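Long-range contact in Gp15 protein (PDB 6R5W), which serves as the trimeric receptor binding protein of a Listeria phage, probably recognising the surface of the host cell: residues E55-P67 with S74-N86. Residues are numbered along the deposited sequence; the frame is centred on the assembly and turned at random. Where two conformers were deposited one is given.
Sequences ELSSSVQSVTLTP and SQPLIARYIKFGN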
ATOM      1  N   GLU A  55      -9.084   1.843  -0.570  1.00 44.78           N
ATOM      2  CA  GLU A  55      -8.937   3.240  -0.172  1.00 44.75           C
ATOM      3  C   GLU A  55      -9.142   3.403   1.312  1.00 46.42           C
ATOM      4  O   GLU A  55      -8.390   4.131   1.972  1.00 50.51           O
ATOM      5  CB  GLU A  55      -9.910   4.133  -0.937  1.00 54.60           C
ATOM      6  CG  GLU A  55      -9.281   4.712  -2.184  1.00 77.57           C
ATOM      7  CD  GLU A  55      -8.690   6.097  -1.910  1.00 92.49           C
ATOM      8  OE1 GLU A  55      -8.207   6.749  -2.863  1.00 96.60           O
ATOM      9  OE2 GLU A  55      -8.715   6.539  -0.724  1.00 88.05           O
ATOM     10  N   LEU A  56     -10.121   2.702   1.864  1.00 41.67           N
ATOM     11  CA  LEU A  56     -10.362   2.741   3.289  1.00 43.38           C
ATOM     12  C   LEU A  56      -9.155   2.210   4.048  1.00 47.67           C
ATOM     13  O   LEU A  56      -8.737   2.776   5.063  1.00 46.40           O
ATOM     14  CB  LEU A  56     -11.573   1.904   3.623  1.00 46.01           C
ATOM     15  CG  LEU A  56     -12.173   1.942   5.014  1.00 53.85           C
ATOM     16  CD1 LEU A  56     -12.672   3.375   5.277  1.00 59.63           C
ATOM     17  CD2 LEU A  56     -13.304   0.951   5.076  1.00 47.68           C
ATOM     18  N   SER A  57      -8.631   1.073   3.612  1.00 38.60           N
ATOM     19  CA  SER A  57      -7.573   0.404   4.359  1.00 37.58           C
ATOM     20  C   SER A  57      -6.304   1.241   4.398  1.00 37.65           C
ATOM     21  O   SER A  57      -5.538   1.132   5.336  1.00 44.89           O
ATOM     22  CB  SER A  57      -7.293  -0.975   3.735  1.00 40.64           C
ATOM     23  OG  SER A  57      -8.454  -1.783   3.876  1.00 46.13           O
ATOM     24  N   SER A  58      -6.060   2.061   3.392  1.00 35.13           N
ATOM     25  CA  SER A  58      -4.769   2.707   3.173  1.00 42.77           C
ATOM     26  C   SER A  58      -4.819   4.202   3.468  1.00 39.49           C
ATOM     27  O   SER A  58      -3.886   4.931   3.124  1.00 38.75           O
ATOM     28  CB  SER A  58      -4.300   2.441   1.740  1.00 40.69           C
ATOM     29  OG  SER A  58      -5.151   3.064   0.827  1.00 46.11           O
ATOM     30  N   SER A  59      -5.877   4.657   4.087  1.00 35.34           N
ATOM     31  CA  SER A  59      -5.989   6.059   4.424  0.51 40.26           C
ATOM     32  C   SER A  59      -5.229   6.401   5.712  1.00 36.47           C
ATOM     33  O   SER A  59      -5.025   5.566   6.612  1.00 35.56           O
ATOM     34  CB  SER A  59      -7.464   6.435   4.532  0.51 43.18           C
ATOM     35  OG  SER A  59      -8.083   6.351   3.234  0.51 42.83           O
ATOM     36  N   VAL A  60      -4.746   7.637   5.750  1.00 34.02           N
ATOM     37  CA  VAL A  60      -3.925   8.094   6.869  1.00 30.28           C
ATOM     38  C   VAL A  60      -4.802   8.512   8.033  1.00 35.32           C
ATOM     39  O   VAL A  60      -5.688   9.351   7.897  1.00 29.66           O
ATOM     40  CB  VAL A  60      -2.988   9.218   6.431  1.00 28.72           C
ATOM     41  CG1 VAL A  60      -2.219   9.779   7.586  1.00 31.80           C
ATOM     42  CG2 VAL A  60      -2.060   8.799   5.313  1.00 34.79           C
ATOM     43  N   GLN A  61      -4.474   8.003   9.217  1.00 31.51           N
ATOM     44  CA  GLN A  61      -5.120   8.324  10.485  1.00 37.62           C
ATOM     45  C   GLN A  61      -4.211   9.226  11.324  1.00 34.55           C
ATOM     46  O   GLN A  61      -3.012   9.289  11.100  1.00 31.95           O
ATOM     47  CB  GLN A  61      -5.396   7.026  11.268  1.00 39.55           C
ATOM     48  CG  GLN A  61      -5.818   5.749  10.504  1.00 52.82           C
ATOM     49  CD  GLN A  61      -7.284   5.736  10.204  1.00 57.52           C
ATOM     50  OE1 GLN A  61      -7.689   5.736   9.029  1.00 59.19           O
ATOM     51  NE2 GLN A  61      -8.096   5.687  11.261  1.00 55.04           N
ATOM     52  N   SER A  62      -4.775   9.967  12.295  1.00 30.99           N
ATOM     53  CA  SER A  62      -3.956  10.822  13.133  1.00 34.25           C
ATOM     54  C   SER A  62      -4.449  10.835  14.578  1.00 34.16           C
ATOM     55  O   SER A  62      -5.643  10.641  14.827  1.00 37.31           O
ATOM     56  CB  SER A  62      -3.898  12.279  12.602  1.00 44.13           C
ATOM     57  OG  SER A  62      -5.088  12.915  12.916  1.00 50.42           O
ATOM     58  N   VAL A  63      -3.523  11.059  15.506  1.00 35.42           N
ATOM     59  CA  VAL A  63      -3.842  11.351  16.907  1.00 38.40           C
ATOM     60  C   VAL A  63      -2.963  12.483  17.383  1.00 37.02           C
ATOM     61  O   VAL A  63      -1.800  12.587  16.987  1.00 37.11           O
ATOM     62  CB  VAL A  63      -3.653  10.144  17.890  1.00 41.14           C
ATOM     63  CG1 VAL A  63      -4.557   9.078  17.573  1.00 40.63           C
ATOM     64  CG2 VAL A  63      -2.162   9.680  17.900  1.00 39.96           C
ATOM     65  N   THR A  64      -3.508  13.367  18.245  1.00 36.77           N
ATOM     66  CA  THR A  64      -2.727  14.431  18.836  1.00 32.83           C
ATOM     67  C   THR A  64      -2.090  13.993  20.153  1.00 34.52           C
ATOM     68  O   THR A  64      -2.725  13.287  20.928  1.00 43.05           O
ATOM     69  CB  THR A  64      -3.605  15.662  19.125  1.00 39.02           C
ATOM     70  OG1 THR A  64      -4.039  16.238  17.913  1.00 44.51           O
ATOM     71  CG2 THR A  64      -2.830  16.684  19.899  1.00 44.40           C
ATOM     72  N   LEU A  65      -0.835  14.360  20.368  1.00 36.02           N
ATOM     73  CA  LEU A  65      -0.104  14.006  21.572  1.00 40.72           C
ATOM     74  C   LEU A  65       0.001  15.218  22.491  1.00 40.66           C
ATOM     75  O   LEU A  65       0.391  16.321  22.052  1.00 46.98           O
ATOM     76  CB  LEU A  65       1.325  13.530  21.239  1.00 38.92           C
ATOM     77  CG  LEU A  65       1.452  12.445  20.180  1.00 33.42           C
ATOM     78  CD1 LEU A  65       2.959  12.113  20.059  1.00 40.78           C
ATOM     79  CD2 LEU A  65       0.651  11.228  20.475  1.00 38.71           C
ATOM     80  N   THR A  66      -0.184  14.988  23.760  1.00 41.15           N
ATOM     81  CA  THR A  66      -0.105  16.015  24.797  1.00 39.63           C
ATOM     82  C   THR A  66       1.296  16.060  25.422  1.00 41.93           C
ATOM     83  O   THR A  66       1.793  15.027  25.889  1.00 45.94           O
ATOM     84  CB  THR A  66      -1.124  15.720  25.887  1.00 48.72           C
ATOM     85  OG1 THR A  66      -2.435  15.690  25.317  1.00 54.13           O
ATOM     86  CG2 THR A  66      -1.029  16.785  26.968  1.00 55.22           C
ATOM     87  N   PRO A  67       1.933  17.214  25.466  1.00 38.15           N
ATOM     88  CA  PRO A  67       3.282  17.290  26.044  1.00 41.11           C
ATOM     89  C   PRO A  67       3.247  17.026  27.530  1.00 45.62           C
ATOM     90  O   PRO A  67       2.247  17.288  28.205  1.00 46.67           O
ATOM     91  CB  PRO A  67       3.748  18.720  25.742  1.00 37.49           C
ATOM     92  CG  PRO A  67       2.522  19.434  25.317  1.00 45.58           C
ATOM     93  CD  PRO A  67       1.510  18.493  24.856  1.00 40.85           C
ATOM     94  N   SER A  74       5.644  23.272  20.966  1.00 40.58           N
ATOM     95  CA  SER A  74       5.931  24.470  20.179  1.00 44.09           C
ATOM     96  C   SER A  74       5.305  24.358  18.805  1.00 51.80           C
ATOM     97  O   SER A  74       4.914  25.374  18.214  1.00 52.10           O
ATOM     98  CB  SER A  74       7.452  24.681  20.066  1.00 47.29           C
ATOM     99  OG  SER A  74       7.770  25.803  19.252  1.00 58.37           O
ATOM    100  N   GLN A  75       5.208  23.133  18.278  1.00 44.39           N
ATOM    101  CA  GLN A  75       4.277  22.844  17.187  1.00 56.32           C
ATOM    102  C   GLN A  75       3.383  21.694  17.633  1.00 47.78           C
ATOM    103  O   GLN A  75       3.865  20.812  18.351  1.00 44.69           O
ATOM    104  CB  GLN A  75       5.032  22.473  15.903  1.00 53.10           C
ATOM    105  CG  GLN A  75       5.920  23.596  15.357  1.00 57.78           C
ATOM    106  CD  GLN A  75       5.120  24.829  14.961  1.00 63.35           C
ATOM    107  OE1 GLN A  75       4.105  24.731  14.260  1.00 59.75           O
ATOM    108  NE2 GLN A  75       5.579  26.005  15.419  1.00 62.67           N
ATOM    109  N   PRO A  76       2.099  21.667  17.231  1.00 51.27           N
ATOM    110  CA  PRO A  76       1.219  20.561  17.666  1.00 43.54           C
ATOM    111  C   PRO A  76       1.888  19.220  17.441  1.00 39.67           C
ATOM    112  O   PRO A  76       2.558  18.982  16.430  1.00 43.00           O
ATOM    113  CB  PRO A  76      -0.043  20.714  16.807  1.00 53.10           C
ATOM    114  CG  PRO A  76      -0.077  22.218  16.454  1.00 54.66           C
ATOM    115  CD  PRO A  76       1.409  22.587  16.283  1.00 55.38           C
ATOM    116  N   LEU A  77       1.808  18.376  18.456  1.00 36.97           N
ATOM    117  CA  LEU A  77       2.418  17.040  18.411  1.00 36.07           C
ATOM    118  C   LEU A  77       1.391  16.104  17.825  1.00 37.23           C
ATOM    119  O   LEU A  77       0.340  15.896  18.419  1.00 34.73           O
ATOM    120  CB  LEU A  77       2.855  16.595  19.807  1.00 36.45           C
ATOM    121  CG  LEU A  77       3.722  17.651  20.463  1.00 32.98           C
ATOM    122  CD1 LEU A  77       4.212  17.111  21.888  1.00 43.40           C
ATOM    123  CD2 LEU A  77       4.931  18.056  19.726  1.00 36.25           C
ATOM    124  N   ILE A  78       1.661  15.596  16.615  1.00 32.78           N
ATOM    125  CA  ILE A  78       0.711  14.750  15.909  1.00 31.41           C
ATOM    126  C   ILE A  78       1.405  13.477  15.462  1.00 33.18           C
ATOM    127  O   ILE A  78       2.488  13.520  14.880  1.00 36.81           O
ATOM    128  CB  ILE A  78       0.071  15.503  14.715  1.00 37.08           C
ATOM    129  CG1 ILE A  78      -0.660  16.742  15.272  1.00 42.62           C
ATOM    130  CG2 ILE A  78      -0.880  14.583  13.971  1.00 37.31           C
ATOM    131  CD1 ILE A  78      -1.114  17.732  14.225  1.00 46.80           C
ATOM    132  N   ALA A  79       0.799  12.369  15.747  1.00 29.38           N
ATOM    133  CA  ALA A  79       1.220  11.084  15.195  1.00 33.00           C
ATOM    134  C   ALA A  79       0.265  10.662  14.093  1.00 32.58           C
ATOM    135  O   ALA A  79      -0.931  10.449  14.327  1.00 33.84           O
ATOM    136  CB  ALA A  79       1.282  10.016  16.296  1.00 32.94           C
ATOM    137  N   ARG A  80       0.801  10.485  12.893  1.00 27.58           N
ATOM    138  CA  ARG A  80       0.008  10.012  11.769  1.00 26.79           C
ATOM    139  C   ARG A  80       0.370   8.572  11.505  1.00 29.25           C
ATOM    140  O   ARG A  80       1.528   8.174  11.696  1.00 33.49           O
ATOM    141  CB  ARG A  80       0.275  10.844  10.531  1.00 27.25           C
ATOM    142  CG  ARG A  80      -0.121  12.297  10.759  1.00 29.49           C
ATOM    143  CD  ARG A  80       0.076  13.191   9.533  1.00 31.11           C
ATOM    144  NE  ARG A  80      -0.356  14.601   9.856  1.00 30.60           N
ATOM    145  CZ  ARG A  80       0.450  15.551  10.308  1.00 32.26           C
ATOM    146  NH1 ARG A  80       1.759  15.335  10.552  1.00 32.54           N
ATOM    147  NH2 ARG A  80      -0.007  16.764  10.526  1.00 35.83           N
ATOM    148  N   TYR A  81      -0.613   7.778  11.134  1.00 28.39           N
ATOM    149  CA  TYR A  81      -0.329   6.347  10.993  1.00 27.18           C
ATOM    150  C   TYR A  81      -1.167   5.694   9.905  1.00 31.52           C
ATOM    151  O   TYR A  81      -2.279   6.139   9.579  1.00 29.89           O
ATOM    152  CB  TYR A  81      -0.510   5.617  12.313  1.00 30.89           C
ATOM    153  CG  TYR A  81      -1.888   5.715  12.946  1.00 30.74           C
ATOM    154  CD1 TYR A  81      -2.253   6.836  13.751  1.00 31.13           C
ATOM    155  CD2 TYR A  81      -2.803   4.697  12.786  1.00 33.42           C
ATOM    156  CE1 TYR A  81      -3.515   6.896  14.347  1.00 32.21           C
ATOM    157  CE2 TYR A  81      -4.073   4.738  13.419  1.00 34.73           C
ATOM    158  CZ  TYR A  81      -4.415   5.843  14.159  1.00 33.66           C
ATOM    159  OH  TYR A  81      -5.677   5.893  14.721  1.00 38.38           O
ATOM    160  N   ILE A  82      -0.601   4.646   9.342  1.00 29.05           N
ATOM    161  CA  ILE A  82      -1.167   3.966   8.190  1.00 32.09           C
ATOM    162  C   ILE A  82      -1.220   2.472   8.463  1.00 32.80           C
ATOM    163  O   ILE A  82      -0.208   1.887   8.851  1.00 28.86           O
ATOM    164  CB  ILE A  82      -0.323   4.213   6.938  1.00 33.09           C
ATOM    165  CG1 ILE A  82      -0.134   5.697   6.669  1.00 34.56           C
ATOM    166  CG2 ILE A  82      -0.985   3.560   5.683  1.00 33.48           C
ATOM    167  CD1 ILE A  82       0.976   6.019   5.518  1.00 38.12           C
ATOM    168  N   LYS A  83      -2.328   1.837   8.117  1.00 31.05           N
ATOM    169  CA  LYS A  83      -2.446   0.393   8.276  1.00 30.77           C
ATOM    170  C   LYS A  83      -1.685  -0.339   7.177  1.00 31.89           C
ATOM    171  O   LYS A  83      -1.826  -0.030   5.999  1.00 30.42           O
ATOM    172  CB  LYS A  83      -3.937  -0.012   8.253  1.00 33.34           C
ATOM    173  CG  LYS A  83      -4.177  -1.482   8.479  1.00 36.36           C
ATOM    174  CD  LYS A  83      -5.689  -1.791   8.435  1.00 46.99           C
ATOM    175  CE  LYS A  83      -5.998  -3.272   8.758  1.00 56.61           C
ATOM    176  NZ  LYS A  83      -5.608  -4.159   7.605  1.00 58.48           N
ATOM    177  N   PHE A  84      -0.863  -1.326   7.578  1.00 29.93           N
ATOM    178  CA  PHE A  84      -0.240  -2.258   6.664  1.00 29.32           C
ATOM    179  C   PHE A  84      -0.445  -3.637   7.234  1.00 32.64           C
ATOM    180  O   PHE A  84       0.190  -3.972   8.220  1.00 29.36           O
ATOM    181  CB  PHE A  84       1.248  -1.980   6.490  1.00 28.38           C
ATOM    182  CG  PHE A  84       1.488  -0.767   5.653  1.00 29.98           C
ATOM    183  CD1 PHE A  84       1.270  -0.831   4.279  1.00 33.90           C
ATOM    184  CD2 PHE A  84       1.859   0.434   6.242  1.00 27.97           C
ATOM    185  CE1 PHE A  84       1.477   0.314   3.500  1.00 35.97           C
ATOM    186  CE2 PHE A  84       2.046   1.545   5.480  1.00 28.30           C
ATOM    187  CZ  PHE A  84       1.863   1.483   4.124  1.00 33.71           C
ATOM    188  N   GLY A  85      -1.314  -4.407   6.629  1.00 34.37           N
ATOM    189  CA  GLY A  85      -1.676  -5.698   7.187  1.00 38.29           C
ATOM    190  C   GLY A  85      -2.263  -5.507   8.564  1.00 33.09           C
ATOM    191  O   GLY A  85      -3.153  -4.708   8.776  1.00 35.93           O
ATOM    192  N   ASN A  86      -1.705  -6.218   9.553  1.00 30.22           N
ATOM    193  CA  ASN A  86      -2.108  -6.078  10.938  1.00 31.47           C
ATOM    194  C   ASN A  86      -1.128  -5.263  11.765  1.00 34.32           C
ATOM    195  O   ASN A  86      -1.005  -5.455  12.986  1.00 30.94           O
ATOM    196  CB  ASN A  86      -2.376  -7.485  11.481  1.00 37.71           C
ATOM    197  CG  ASN A  86      -3.674  -8.036  10.925  1.00 38.10           C
ATOM    198  OD1 ASN A  86      -4.765  -7.415  11.092  1.00 39.27           O
ATOM    199  ND2 ASN A  86      -3.559  -9.085  10.146  1.00 42.20           N
TER
HETATM  200  O   HOH W   1      -4.703   3.019   7.174  1.00 33.31           O
HETATM  201  O   HOH W   2      -3.683  -0.988   4.046  1.00 47.56           O
HETATM  202  O   HOH W   3      -6.893   8.133  15.527  1.00 46.53           O
HETATM  203  O   HOH W   4       0.306  18.828  21.008  1.00 42.04           O
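Gln61 CB packs against one face of the Tyr81 ring, 3.4 Å from the ring centroid and 19° off the normal, a CH-pi contact displaced toward the hydroxyl end. With chi1 at 58°, Tyr81 CG is tucked over its own backbone, flanked by N and C, which turns the ring toward the neighbouring strand and in against Gln61. Val63 CG1 reaches the edge of the ring at CE1, and a water links Tyr81 OH to Ser62 O. Phe88 and Phe113 add edge-to-face contacts. Both backbone hydrogen bonds of the Gln61–Tyr81 pair form. Val63 and Ala79 make the next hydrogen-bonded pair, with Val63 CG2 3.8 Å from Ala79 CB. Strands 61-65 and 72-84 thus form an antiparallel beta hairpin at one margin of a four-stranded sheet, just where helix 36-57 gives way to the C-terminal beta domain. Leu77, which loses the most surface to the 55-67 segment, sets its CB 3.7 Å from Leu65 CB, while its CD1 touches Pro67 CB at 4.2 Å. Leu65 N bonds to Leu77 O at 2.7 Å, and a water spans Leu65 O and Leu77 N. At the helix end another water replaces direct pairing, donating to Ser57 O and Ser59 O and accepting from Lys83 N. Nearby, the poorly ordered Glu55 is placed to form a salt bridge with Lys83 of a second subunit.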